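Local coordinates for protein thermophilic dibenzothiophene desulfurization enzyme C (Paenibacillus sp. A11-2, PDB 5XDG) that probably catalyses FMN-dependent oxidation of dibenzothiophene with reduced flavin and oxygen, giving first the 5-oxide and then the 5,5-dioxide during desulfurization, at the flavin mononucleotide and dibenzothiophene 5-oxide site. Coordinates in Å, arbitrary orientation; residue numbers count along the deposited sequence, not the author numbering. Chains: chain A/B, Thermophilic dibenzothiophene desulfurization enzyme C.

The flavin mononucleotide and dibenzothiophene 5-oxide site. Residues chain A 89, 93, 96-97, 126, 128-129, 135, 158, 160, 202, 207, 212, 247, 255, 384-385, 387-388, 412; chain B 279, 364-366. With FMN (flavin mononucleotide), chain C; 83U (dibenzothiophene 5-oxide), chain D.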
ATOM      1  N   HIS A  89       3.342  27.939  -4.693  1.00 13.87           N
ATOM      2  CA  HIS A  89       2.406  27.859  -5.803  1.00 16.72           C
ATOM      3  C   HIS A  89       2.429  29.136  -6.639  1.00 18.08           C
ATOM      4  O   HIS A  89       2.552  29.083  -7.865  1.00 17.36           O
ATOM      5  CB  HIS A  89       1.008  27.593  -5.241  1.00 20.18           C
ATOM      6  CG  HIS A  89      -0.099  27.680  -6.245  1.00 22.94           C
ATOM      7  ND1 HIS A  89      -0.806  26.575  -6.665  1.00 26.32           N
ATOM      8  CD2 HIS A  89      -0.670  28.744  -6.860  1.00 14.93           C
ATOM      9  CE1 HIS A  89      -1.739  26.950  -7.520  1.00 28.34           C
ATOM     10  NE2 HIS A  89      -1.667  28.261  -7.668  1.00 20.97           N
ATOM     11  N   TYR A  93       3.663  29.191 -10.399  1.00 14.03           N
ATOM     12  CA  TYR A  93       2.765  29.549 -11.498  1.00 16.94           C
ATOM     13  C   TYR A  93       3.281  30.751 -12.266  1.00 17.43           C
ATOM     14  O   TYR A  93       3.068  30.854 -13.480  1.00 16.56           O
ATOM     15  CB  TYR A  93       1.360  29.838 -10.977  1.00 17.82           C
ATOM     16  CG  TYR A  93       0.533  28.596 -10.791  1.00 30.25           C
ATOM     17  CD1 TYR A  93      -0.673  28.427 -11.466  1.00 30.93           C
ATOM     18  CD2 TYR A  93       0.972  27.574  -9.959  1.00 27.71           C
ATOM     19  CE1 TYR A  93      -1.431  27.280 -11.299  1.00 25.20           C
ATOM     20  CE2 TYR A  93       0.231  26.431  -9.786  1.00 29.18           C
ATOM     21  CZ  TYR A  93      -0.971  26.285 -10.454  1.00 31.50           C
ATOM     22  OH  TYR A  93      -1.711  25.137 -10.262  1.00 33.21           O
ATOM     23  N   SER A  96       5.309  29.211 -14.862  1.00 14.98           N
ATOM     24  CA  SER A  96       4.477  28.636 -15.918  1.00 15.33           C
ATOM     25  C   SER A  96       3.980  29.731 -16.858  1.00 19.52           C
ATOM     26  O   SER A  96       4.048  29.597 -18.092  1.00 14.45           O
ATOM     27  CB  SER A  96       3.304  27.863 -15.310  1.00 14.12           C
ATOM     28  OG  SER A  96       2.442  27.363 -16.336  1.00 14.91           O
ATOM     29  N   ASN A  97       3.478  30.826 -16.283  1.00 15.53           N
ATOM     30  CA  ASN A  97       3.033  31.963 -17.082  1.00 16.57           C
ATOM     31  C   ASN A  97       4.186  32.538 -17.900  1.00 17.22           C
ATOM     32  O   ASN A  97       4.015  32.843 -19.088  1.00 15.74           O
ATOM     33  CB  ASN A  97       2.435  33.046 -16.174  1.00 18.72           C
ATOM     34  CG  ASN A  97       1.183  32.584 -15.414  1.00 26.51           C
ATOM     35  OD1 ASN A  97       0.425  31.740 -15.884  1.00 21.48           O
ATOM     36  ND2 ASN A  97       0.972  33.155 -14.224  1.00 23.34           N
ATOM     37  N   ASN A 126      -2.670  34.380 -13.904  1.00 22.29           N
ATOM     38  CA  ASN A 126      -3.342  33.911 -15.101  1.00 24.99           C
ATOM     39  C   ASN A 126      -4.831  33.746 -14.849  1.00 24.62           C
ATOM     40  O   ASN A 126      -5.283  33.553 -13.715  1.00 25.09           O
ATOM     41  CB  ASN A 126      -2.749  32.593 -15.603  1.00 26.63           C
ATOM     42  CG  ASN A 126      -3.257  31.403 -14.828  1.00 26.40           C
ATOM     43  OD1 ASN A 126      -4.200  30.723 -15.250  1.00 23.49           O
ATOM     44  ND2 ASN A 126      -2.652  31.156 -13.670  1.00 28.96           N
ATOM     45  N   SER A 128      -7.442  31.380 -16.956  1.00 22.27           N
ATOM     46  CA  SER A 128      -7.441  30.406 -18.050  1.00 25.26           C
ATOM     47  C   SER A 128      -8.590  29.401 -17.974  1.00 31.01           C
ATOM     48  O   SER A 128      -9.392  29.293 -18.909  1.00 27.77           O
ATOM     49  CB  SER A 128      -6.112  29.653 -18.069  1.00 26.45           C
ATOM     50  OG  SER A 128      -5.035  30.522 -17.763  1.00 26.23           O
ATOM     51  N   SER A 129      -8.662  28.646 -16.880  1.00 29.34           N
ATOM     52  CA  SER A 129      -9.677  27.612 -16.740  1.00 30.08           C
ATOM     53  C   SER A 129     -11.028  28.232 -16.383  1.00 32.88           C
ATOM     54  O   SER A 129     -11.142  29.425 -16.084  1.00 28.84           O
ATOM     55  CB  SER A 129      -9.259  26.586 -15.682  1.00 30.87           C
ATOM     56  OG  SER A 129      -8.127  25.837 -16.104  1.00 36.19           O
ATOM     57  N   VAL A 135     -13.920  20.417 -18.022  1.00 42.12           N
ATOM     58  CA  VAL A 135     -12.787  21.322 -18.231  1.00 59.09           C
ATOM     59  C   VAL A 135     -12.681  21.792 -19.678  1.00 59.99           C
ATOM     60  O   VAL A 135     -12.021  22.803 -19.947  1.00 53.51           O
ATOM     61  CB  VAL A 135     -11.441  20.700 -17.798  1.00 55.42           C
ATOM     62  CG1 VAL A 135     -11.329  20.649 -16.272  1.00 48.20           C
ATOM     63  CG2 VAL A 135     -11.247  19.323 -18.422  1.00 46.44           C
ATOM     64  N   PHE A 158     -10.414  29.584 -10.950  1.00 25.45           N
ATOM     65  CA  PHE A 158      -9.083  29.155 -10.504  1.00 28.24           C
ATOM     66  C   PHE A 158      -7.976  30.059 -11.064  1.00 35.25           C
ATOM     67  O   PHE A 158      -6.996  29.598 -11.661  1.00 26.80           O
ATOM     68  CB  PHE A 158      -8.834  27.690 -10.880  1.00 26.38           C
ATOM     69  CG  PHE A 158      -9.595  26.696 -10.038  1.00 32.21           C
ATOM     70  CD1 PHE A 158      -9.160  26.374  -8.758  1.00 27.46           C
ATOM     71  CD2 PHE A 158     -10.723  26.061 -10.535  1.00 35.70           C
ATOM     72  CE1 PHE A 158      -9.851  25.450  -7.980  1.00 25.32           C
ATOM     73  CE2 PHE A 158     -11.416  25.132  -9.766  1.00 36.93           C
ATOM     74  CZ  PHE A 158     -10.978  24.826  -8.489  1.00 33.69           C
ATOM     75  N   SER A 160      -5.139  31.614 -10.368  1.00 20.90           N
ATOM     76  CA  SER A 160      -4.065  31.695  -9.386  1.00 29.83           C
ATOM     77  C   SER A 160      -3.270  32.978  -9.556  1.00 33.22           C
ATOM     78  O   SER A 160      -2.892  33.353 -10.671  1.00 24.01           O
ATOM     79  CB  SER A 160      -3.129  30.493  -9.504  1.00 24.99           C
ATOM     80  OG  SER A 160      -3.730  29.350  -8.929  1.00 25.40           O
ATOM     81  N   TRP A 202     -11.768  33.192  -3.201  1.00 33.51           N
ATOM     82  CA  TRP A 202     -10.976  32.001  -2.901  1.00 24.98           C
ATOM     83  C   TRP A 202     -11.037  31.701  -1.407  1.00 26.84           C
ATOM     84  O   TRP A 202     -10.555  32.492  -0.587  1.00 29.27           O
ATOM     85  CB  TRP A 202      -9.531  32.201  -3.354  1.00 29.17           C
ATOM     86  CG  TRP A 202      -8.623  30.990  -3.192  1.00 25.94           C
ATOM     87  CD1 TRP A 202      -7.477  30.925  -2.451  1.00 24.28           C
ATOM     88  CD2 TRP A 202      -8.774  29.701  -3.813  1.00 31.12           C
ATOM     89  NE1 TRP A 202      -6.911  29.670  -2.558  1.00 27.30           N
ATOM     90  CE2 TRP A 202      -7.685  28.902  -3.388  1.00 23.86           C
ATOM     91  CE3 TRP A 202      -9.724  29.144  -4.681  1.00 29.47           C
ATOM     92  CZ2 TRP A 202      -7.517  27.577  -3.805  1.00 18.37           C
ATOM     93  CZ3 TRP A 202      -9.559  27.825  -5.091  1.00 30.28           C
ATOM     94  CH2 TRP A 202      -8.461  27.057  -4.651  1.00 27.14           C
ATOM     95  N   MET A 207      -3.988  25.535   0.256  1.00 18.58           N
ATOM     96  CA  MET A 207      -3.541  26.528  -0.720  1.00 22.38           C
ATOM     97  C   MET A 207      -4.356  27.817  -0.567  1.00 22.57           C
ATOM     98  O   MET A 207      -4.779  28.449  -1.539  1.00 19.29           O
ATOM     99  CB  MET A 207      -3.596  25.950  -2.142  1.00 21.09           C
ATOM    100  CG  MET A 207      -2.525  24.802  -2.373  1.00 13.63           C
ATOM    101  SD  MET A 207      -0.851  25.454  -2.341  1.00 30.88           S
ATOM    102  CE  MET A 207       0.084  24.194  -3.238  1.00 26.83           C
ATOM    103  N   SER A 212      -6.679  31.889  -5.965  1.00 24.96           N
ATOM    104  CA  SER A 212      -7.197  31.189  -7.138  1.00 24.94           C
ATOM    105  C   SER A 212      -8.715  31.268  -7.242  1.00 28.19           C
ATOM    106  O   SER A 212      -9.375  30.263  -7.511  1.00 27.91           O
ATOM    107  CB  SER A 212      -6.729  29.733  -7.119  1.00 23.31           C
ATOM    108  OG  SER A 212      -5.353  29.639  -6.806  1.00 29.12           O
ATOM    109  N   TRP A 247       5.608  23.590 -22.936  1.00 16.65           N
ATOM    110  CA  TRP A 247       4.944  24.259 -21.818  1.00 18.43           C
ATOM    111  C   TRP A 247       4.338  23.251 -20.845  1.00 20.91           C
ATOM    112  O   TRP A 247       4.453  23.405 -19.623  1.00 15.45           O
ATOM    113  CB  TRP A 247       3.870  25.217 -22.336  1.00 20.45           C
ATOM    114  CG  TRP A 247       3.122  25.870 -21.212  1.00 19.41           C
ATOM    115  CD1 TRP A 247       3.487  26.998 -20.529  1.00 17.97           C
ATOM    116  CD2 TRP A 247       1.911  25.415 -20.615  1.00 15.90           C
ATOM    117  NE1 TRP A 247       2.568  27.271 -19.545  1.00 13.92           N
ATOM    118  CE2 TRP A 247       1.584  26.324 -19.585  1.00 14.30           C
ATOM    119  CE3 TRP A 247       1.060  24.331 -20.853  1.00 19.26           C
ATOM    120  CZ2 TRP A 247       0.447  26.179 -18.788  1.00 19.36           C
ATOM    121  CZ3 TRP A 247      -0.072  24.186 -20.058  1.00 28.61           C
ATOM    122  CH2 TRP A 247      -0.365  25.105 -19.037  1.00 23.86           C
ATOM    123  N   PHE A 255       4.413  21.690 -10.776  1.00 14.73           N
ATOM    124  CA  PHE A 255       3.515  21.096  -9.784  1.00 14.69           C
ATOM    125  C   PHE A 255       4.228  20.007  -8.993  1.00 19.01           C
ATOM    126  O   PHE A 255       4.050  19.892  -7.773  1.00 16.08           O
ATOM    127  CB  PHE A 255       2.285  20.488 -10.458  1.00 13.60           C
ATOM    128  CG  PHE A 255       1.437  21.451 -11.244  1.00 16.37           C
ATOM    129  CD1 PHE A 255       1.539  22.813 -11.081  1.00 19.91           C
ATOM    130  CD2 PHE A 255       0.505  20.956 -12.152  1.00 20.62           C
ATOM    131  CE1 PHE A 255       0.727  23.673 -11.817  1.00 23.05           C
ATOM    132  CE2 PHE A 255      -0.302  21.802 -12.882  1.00 24.19           C
ATOM    133  CZ  PHE A 255      -0.191  23.162 -12.715  1.00 24.38           C
ATOM    134  N   THR A 384      -5.358  19.586  -1.496  1.00 15.27           N
ATOM    135  CA  THR A 384      -6.061  20.509  -2.379  1.00 17.05           C
ATOM    136  C   THR A 384      -5.408  20.536  -3.754  1.00 15.86           C
ATOM    137  O   THR A 384      -6.085  20.387  -4.779  1.00 17.54           O
ATOM    138  CB  THR A 384      -6.091  21.912  -1.760  1.00 17.40           C
ATOM    139  OG1 THR A 384      -6.838  21.882  -0.533  1.00 15.53           O
ATOM    140  CG2 THR A 384      -6.733  22.912  -2.726  1.00 17.62           C
ATOM    141  N   HIS A 385      -4.087  20.712  -3.801  1.00 17.69           N
ATOM    142  CA  HIS A 385      -3.468  20.947  -5.100  1.00 19.06           C
ATOM    143  C   HIS A 385      -3.359  19.679  -5.941  1.00 24.79           C
ATOM    144  O   HIS A 385      -3.432  19.756  -7.173  1.00 21.32           O
ATOM    145  CB  HIS A 385      -2.080  21.563  -4.948  1.00 18.45           C
ATOM    146  CG  HIS A 385      -1.576  22.155  -6.223  1.00 20.60           C
ATOM    147  ND1 HIS A 385      -1.115  21.384  -7.266  1.00 18.88           N
ATOM    148  CD2 HIS A 385      -1.526  23.440  -6.652  1.00 25.35           C
ATOM    149  CE1 HIS A 385      -0.783  22.168  -8.278  1.00 26.41           C
ATOM    150  NE2 HIS A 385      -1.016  23.420  -7.926  1.00 23.16           N
ATOM    151  N   LEU A 387      -5.342  17.535  -6.627  1.00 15.40           N
ATOM    152  CA  LEU A 387      -6.537  17.326  -7.422  1.00 19.13           C
ATOM    153  C   LEU A 387      -6.585  18.232  -8.647  1.00 17.58           C
ATOM    154  O   LEU A 387      -7.544  18.133  -9.412  1.00 22.20           O
ATOM    155  CB  LEU A 387      -7.777  17.558  -6.563  1.00 16.08           C
ATOM    156  CG  LEU A 387      -7.843  16.831  -5.219  1.00 23.48           C
ATOM    157  CD1 LEU A 387      -8.873  17.477  -4.335  1.00 21.16           C
ATOM    158  CD2 LEU A 387      -8.164  15.346  -5.443  1.00 19.13           C
ATOM    159  N   HIS A 388      -5.581  19.100  -8.835  1.00 21.68           N
ATOM    160  CA  HIS A 388      -5.491  19.988  -9.998  1.00 28.77           C
ATOM    161  C   HIS A 388      -5.932  19.294 -11.280  1.00 27.40           C
ATOM    162  O   HIS A 388      -6.858  19.740 -11.966  1.00 27.96           O
ATOM    163  CB  HIS A 388      -4.048  20.493 -10.144  1.00 27.12           C
ATOM    164  CG  HIS A 388      -3.918  21.738 -10.969  1.00 37.15           C
ATOM    165  ND1 HIS A 388      -3.930  21.728 -12.347  1.00 37.57           N
ATOM    166  CD2 HIS A 388      -3.746  23.032 -10.604  1.00 35.82           C
ATOM    167  CE1 HIS A 388      -3.791  22.963 -12.796  1.00 36.45           C
ATOM    168  NE2 HIS A 388      -3.677  23.774 -11.759  1.00 35.98           N
ATOM    169  N   PHE A 412      -3.161  21.272 -23.034  1.00 29.01           N
ATOM    170  CA  PHE A 412      -2.876  22.029 -21.829  1.00 25.66           C
ATOM    171  C   PHE A 412      -2.640  21.121 -20.630  1.00 27.74           C
ATOM    172  O   PHE A 412      -2.046  21.567 -19.648  1.00 24.38           O
ATOM    173  CB  PHE A 412      -4.005  23.024 -21.555  1.00 28.10           C
ATOM    174  CG  PHE A 412      -3.927  24.263 -22.399  1.00 33.45           C
ATOM    175  CD1 PHE A 412      -2.801  25.070 -22.353  1.00 34.32           C
ATOM    176  CD2 PHE A 412      -4.972  24.631 -23.229  1.00 48.19           C
ATOM    177  CE1 PHE A 412      -2.714  26.211 -23.121  1.00 35.30           C
ATOM    178  CE2 PHE A 412      -4.887  25.780 -24.006  1.00 40.80           C
ATOM    179  CZ  PHE A 412      -3.756  26.565 -23.953  1.00 37.04           C
TER
ATOM    180  N   ARG B 279     -17.520  16.506 -11.867  1.00 34.96           N
ATOM    181  CA  ARG B 279     -17.656  16.636 -13.307  1.00 40.02           C
ATOM    182  C   ARG B 279     -16.895  15.527 -14.023  1.00 32.89           C
ATOM    183  O   ARG B 279     -15.840  15.079 -13.555  1.00 34.08           O
ATOM    184  CB  ARG B 279     -17.133  17.991 -13.788  1.00 37.96           C
ATOM    185  CG  ARG B 279     -17.692  19.176 -13.036  1.00 39.85           C
ATOM    186  CD  ARG B 279     -16.584  20.152 -12.701  1.00 50.72           C
ATOM    187  NE  ARG B 279     -16.437  21.193 -13.711  1.00 52.97           N
ATOM    188  CZ  ARG B 279     -15.349  21.941 -13.859  1.00 58.72           C
ATOM    189  NH1 ARG B 279     -14.302  21.755 -13.065  1.00 47.48           N
ATOM    190  NH2 ARG B 279     -15.305  22.872 -14.804  1.00 55.23           N
ATOM    191  N   GLY B 364     -13.048  15.245  -6.737  1.00 22.69           N
ATOM    192  CA  GLY B 364     -12.491  16.267  -7.604  1.00 20.18           C
ATOM    193  C   GLY B 364     -12.079  17.521  -6.840  1.00 25.17           C
ATOM    194  O   GLY B 364     -12.402  17.718  -5.670  1.00 20.78           O
ATOM    195  N   ALA B 365     -11.347  18.385  -7.555  1.00 25.78           N
ATOM    196  CA  ALA B 365     -10.712  19.545  -6.932  1.00 25.23           C
ATOM    197  C   ALA B 365     -11.701  20.424  -6.182  1.00 29.67           C
ATOM    198  O   ALA B 365     -11.348  21.010  -5.149  1.00 23.69           O
ATOM    199  CB  ALA B 365      -9.983  20.381  -7.986  1.00 23.47           C
ATOM    200  N   ARG B 366     -12.932  20.545  -6.678  1.00 24.04           N
ATOM    201  CA  ARG B 366     -13.858  21.484  -6.055  1.00 33.97           C
ATOM    202  C   ARG B 366     -14.345  21.006  -4.694  1.00 31.49           C
ATOM    203  O   ARG B 366     -14.849  21.818  -3.911  1.00 25.25           O
ATOM    204  CB  ARG B 366     -15.023  21.757  -7.004  1.00 31.01           C
ATOM    205  CG  ARG B 366     -14.605  22.651  -8.181  1.00 40.91           C
ATOM    206  CD  ARG B 366     -15.315  22.286  -9.476  1.00 49.69           C
ATOM    207  NE  ARG B 366     -16.766  22.263  -9.324  1.00 59.21           N
ATOM    208  CZ  ARG B 366     -17.510  21.168  -9.439  1.00 57.69           C
ATOM    209  NH1 ARG B 366     -16.935  20.004  -9.720  1.00 52.25           N
ATOM    210  NH2 ARG B 366     -18.826  21.237  -9.281  1.00 58.97           N
TER
HETATM  211  N1  FMN C 501      -6.389  26.286 -13.546  1.00 33.03           N
HETATM  212  C2  FMN C 501      -5.850  27.277 -14.348  1.00 42.46           C
HETATM  213  O2  FMN C 501      -6.171  27.334 -15.538  1.00 29.40           O
HETATM  214  N3  FMN C 501      -4.955  28.196 -13.826  1.00 28.54           N
HETATM  215  C4  FMN C 501      -4.600  28.130 -12.491  1.00 32.31           C
HETATM  216  O4  FMN C 501      -3.817  28.959 -12.013  1.00 23.91           O
HETATM  217  C4A FMN C 501      -5.142  27.133 -11.679  1.00 33.27           C
HETATM  218  N5  FMN C 501      -4.780  27.080 -10.348  1.00 29.08           N
HETATM  219  C5A FMN C 501      -5.308  26.094  -9.532  1.00 30.62           C
HETATM  220  C6  FMN C 501      -4.948  26.026  -8.179  1.00 31.80           C
HETATM  221  C7  FMN C 501      -5.468  25.036  -7.345  1.00 29.63           C
HETATM  222  C7M FMN C 501      -5.087  24.969  -5.891  1.00 26.02           C
HETATM  223  C8  FMN C 501      -6.364  24.119  -7.881  1.00 29.98           C
HETATM  224  C8M FMN C 501      -6.988  23.015  -7.084  1.00 26.63           C
HETATM  225  C9  FMN C 501      -6.717  24.191  -9.210  1.00 38.45           C
HETATM  226  C9A FMN C 501      -6.207  25.169 -10.062  1.00 34.34           C
HETATM  227  N10 FMN C 501      -6.561  25.187 -11.411  1.00 29.74           N
HETATM  228  C10 FMN C 501      -6.046  26.205 -12.209  1.00 36.84           C
HETATM  229  C1' FMN C 501      -7.617  24.224 -11.937  1.00 39.91           C
HETATM  230  C2' FMN C 501      -7.426  22.949 -12.749  1.00 52.21           C
HETATM  231  O2' FMN C 501      -6.762  23.242 -13.963  1.00 48.94           O
HETATM  232  C3' FMN C 501      -8.845  22.372 -13.016  1.00 50.56           C
HETATM  233  O3' FMN C 501      -9.574  23.310 -13.787  1.00 51.47           O
HETATM  234  C4' FMN C 501      -9.688  22.039 -11.762  1.00 47.15           C
HETATM  235  O4' FMN C 501      -8.810  21.670 -10.724  1.00 44.45           O
HETATM  236  C5' FMN C 501     -10.741  20.932 -11.987  1.00 44.45           C
HETATM  237  O5' FMN C 501     -11.776  20.911 -11.003  1.00 49.33           O
HETATM  238  P   FMN C 501     -12.651  19.571 -10.682  1.00 43.28           P
HETATM  239  O1P FMN C 501     -11.695  18.406 -10.487  1.00 26.33           O
HETATM  240  O2P FMN C 501     -13.453  19.730  -9.408  1.00 38.58           O
HETATM  241  O3P FMN C 501     -13.631  19.272 -11.794  1.00 48.75           O
HETATM  242  C4  83U D 504      -3.842  25.575 -16.989  1.00 54.45           C
HETATM  243  C7  83U D 504      -1.382  27.237 -15.071  1.00 38.06           C
HETATM  244  C1  83U D 504      -2.637  27.472 -17.123  1.00 36.49           C
HETATM  245  O1  83U D 504      -2.138  24.414 -15.782  1.00 34.49           O
HETATM  246  C10 83U D 504      -5.244  25.794 -19.330  1.00 49.33           C
HETATM  247  S1  83U D 504      -3.064  25.573 -15.788  1.00 56.50           S
HETATM  248  C2  83U D 504      -3.637  26.680 -17.796  1.00 35.26           C
HETATM  249  C3  83U D 504      -2.325  26.780 -15.967  1.00 49.75           C
HETATM  250  C5  83U D 504      -1.977  28.664 -17.402  1.00 29.92           C
HETATM  251  C6  83U D 504      -4.344  26.787 -18.990  1.00 45.16           C
HETATM  252  C8  83U D 504      -4.734  24.579 -17.317  1.00 42.75           C
HETATM  253  C9  83U D 504      -1.033  29.131 -16.509  1.00 41.85           C
HETATM  254  C11 83U D 504      -0.739  28.422 -15.348  1.00 34.83           C
HETATM  255  C12 83U D 504      -5.437  24.696 -18.496  1.00 49.53           C
HETATM  256  O   HOH W   1      -8.797  23.562 -16.657  1.00 42.98           O
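Three hydrogen bonds grip OG of A:Ser160. It donates to flavin N5 of FMN at 2.9 Å. It also pairs with NE2 of A:His89 and with OG of A:Ser212, each at 2.7 Å. This hydroxyl would therefore be well placed to polarise N5. The site is the flavin pocket of an acyl-CoA dehydrogenase-type monooxygenase, with the sulfoxide product of the first oxidation bound beside the cofactor.

A:Asn126 reads the pyrimidine edge. Its CG takes the crowded position between backbone N and carbonyl carbon (chi1 80°). CG packs 3.6 Å from C9 of 83U. ND2 gives an almost straight bond to O4, in the amide plane. OD1 accepts from FMN N3 and from OG of A:Ser128, both in the carbonyl plane on lone pairs. A:Ser128 thus helps fix the amide flip. An alanine in place of A:Asn126 would lose the bonds to N3 and O4 and would probably loosen both the pyrimidine edge and the packing against the sulfoxide.

A:Phe158 stacks on one flavin face, its ring tilted 15° to the benzene ring. A:His388 lies tilted over the opposite face, its NE2-CD2 edge dipping toward N10 and C9A, with CD2 3.3 Å from FMN C9A. CZ of A:Phe255 backs one face of this imidazole; FMN C2' lies over the other.

The phosphate is held by chain B, so the cofactor joins two subunits. The backbone N atoms of B:Ala365 and B:Arg366, at the start of helix 365-369, bind O1P and O2P respectively. NH1 of B:Arg279 makes a salt bridge to O3P at 2.9 Å.

The sulfoxide lies on the A:His388 side of the flavin. A:Trp247 turns the CZ2-CH2 edge of its indole onto 83U, planes 70° apart. Its NE1 bonds to the carbonyl O of A:Ser96, which steadies the ring. S1 of 83U sits 4.9 Å from C4A of FMN, the carbon expected to carry the peroxide. The sulfoxide O1 points away from the flavin, 3.8 Å from CZ of A:Phe255.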